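Local coordinates for transcription factor inhibitor I-kappa-B-beta (Mus musculus, PDB 1OY3), which inhibits NF-kappa-B by binding it and holding it in the cytoplasm, and in unphosphorylated form, once resynthesised after stimulation, can also bind it and allow its transport to the nucleus, at residues 181-184 with 185-188. Sequence-based numbering, arbitrary orientation.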
loop_
_atom_site.group_PDB
_atom_site.type_symbol
_atom_site.label_atom_id
_atom_site.label_comp_id
_atom_site.label_asym_id
_atom_site.label_seq_id
_atom_site.Cartn_x
_atom_site.Cartn_y
_atom_site.Cartn_z
ATOM N N GLY C 181 0.086 -17.188 12.975
ATOM C CA GLY C 181 -1.102 -16.738 13.680
ATOM C C GLY C 181 -1.700 -15.437 13.170
ATOM O O GLY C 181 -2.391 -14.744 13.916
ATOM N N ALA C 182 -1.443 -15.093 11.909
ATOM C CA ALA C 182 -1.987 -13.857 11.351
ATOM C C ALA C 182 -3.517 -13.940 11.248
ATOM O O ALA C 182 -4.088 -15.021 11.084
ATOM C CB ALA C 182 -1.378 -13.586 9.976
ATOM N N ASP C 183 -4.181 -12.793 11.353
ATOM C CA ASP C 183 -5.644 -12.751 11.264
ATOM C C ASP C 183 -6.096 -12.923 9.805
ATOM O O ASP C 183 -5.989 -12.003 8.997
ATOM C CB ASP C 183 -6.141 -11.427 11.837
ATOM C CG ASP C 183 -7.642 -11.268 11.747
ATOM O OD1 ASP C 183 -8.332 -12.150 11.177
ATOM O OD2 ASP C 183 -8.126 -10.239 12.256
ATOM N N LEU C 184 -6.608 -14.107 9.479
ATOM C CA LEU C 184 -7.060 -14.413 8.118
ATOM C C LEU C 184 -8.363 -13.741 7.672
ATOM O O LEU C 184 -8.788 -13.917 6.526
ATOM C CB LEU C 184 -7.206 -15.932 7.946
ATOM C CG LEU C 184 -5.982 -16.820 7.639
ATOM C CD1 LEU C 184 -4.672 -16.182 8.097
ATOM C CD2 LEU C 184 -6.193 -18.153 8.316
ATOM N N ASN C 185 -9.002 -12.976 8.550
ATOM C CA ASN C 185 -10.265 -12.336 8.171
ATOM C C ASN C 185 -10.200 -10.817 8.139
ATOM O O ASN C 185 -11.170 -10.165 7.765
ATOM C CB ASN C 185 -11.382 -12.752 9.134
ATOM C CG ASN C 185 -11.591 -14.248 9.170
ATOM O OD1 ASN C 185 -11.709 -14.892 8.127
ATOM N ND2 ASN C 185 -11.647 -14.813 10.377
ATOM N N LYS C 186 -9.057 -10.270 8.539
ATOM C CA LYS C 186 -8.821 -8.827 8.610
ATOM C C LYS C 186 -9.132 -8.058 7.329
ATOM O O LYS C 186 -8.454 -8.221 6.313
ATOM C CB LYS C 186 -7.362 -8.577 9.018
ATOM C CG LYS C 186 -6.965 -7.107 9.111
ATOM C CD LYS C 186 -7.728 -6.349 10.186
ATOM C CE LYS C 186 -7.501 -6.925 11.583
ATOM N NZ LYS C 186 -6.086 -6.874 12.059
ATOM N N PRO C 187 -10.151 -7.188 7.366
ATOM C CA PRO C 187 -10.514 -6.411 6.176
ATOM C C PRO C 187 -9.564 -5.231 5.965
ATOM O O PRO C 187 -9.171 -4.590 6.933
ATOM C CB PRO C 187 -11.926 -5.900 6.496
ATOM C CG PRO C 187 -12.349 -6.667 7.732
ATOM C CD PRO C 187 -11.070 -6.897 8.473
ATOM N N GLU C 188 -9.173 -4.955 4.721
ATOM C CA GLU C 188 -8.346 -3.775 4.478
ATOM C C GLU C 188 -9.398 -2.645 4.433
ATOM O O GLU C 188 -10.556 -2.878 4.067
ATOM C CB GLU C 188 -7.528 -3.906 3.180
ATOM C CG GLU C 188 -8.286 -4.149 1.902
ATOM C CD GLU C 188 -9.182 -2.989 1.528
ATOM O OE1 GLU C 188 -8.765 -1.829 1.739
ATOM O OE2 GLU C 188 -10.294 -3.241 1.009
HETATM O O HOH W 1 -9.982 -14.204 12.478
HETATM O O HOH W 2 -6.577 -8.744 13.997
#
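The Asp183 carboxylate reaches forward to the backbone N-H groups of Asn185 and Lys186, forming an Asx turn on a type I beta turn (Asp183 to Lys186) at the surface of an ankyrin-repeat domain. The sequence Gly-Ala-Asp-Leu-Asn is the familiar way an ankyrin repeat passes from its second helix into the loop leading to the next repeat, and this turn shows how one aspartate can brace such a corner. Asp183 OD1 accepts a hydrogen bond from Asn185 N at 2.8 Å; the bond is fairly straight (162°), although the donor lies 40° out of the carboxylate plane. Asp183 OD1 also takes a weak, bent bond from Lys186 N at 3.3 Å. What brings it there is the first torsion of Asp183, with CG opposite the backbone N (chi1 178°) and beside the carbonyl carbon, on the side where the chain continues. A water donates to Asp183 OD1 at 2.9 Å and accepts a weak bond from Asn185 ND2. Bent at three successive bonds, the Lys186 chain crosses the aspartate at about a right angle, placing CE 3.4 Å from Asp183 OD2. Lys186 NZ stands 3.9 Å from Asp183 OD2, a long salt bridge, and a second water bridges the pair, donating to OD2 and accepting from NZ. Both carboxylate oxygens are thus engaged, which would be expected to limit rotation of the group. Glu152 takes part from the same chain, forming a salt bridge with Lys186 NZ and accepting a hydrogen bond from Asp183 N. Gly181, at positive phi, ends helix 171-180 in a Schellman motif; from there the turn leads toward helix 195-201, with Leu184 packed on Leu162 of helix 161-167 and on Ala214, and Asn185 OD1 bonded to Asp217 N in the loop after helix 205-213.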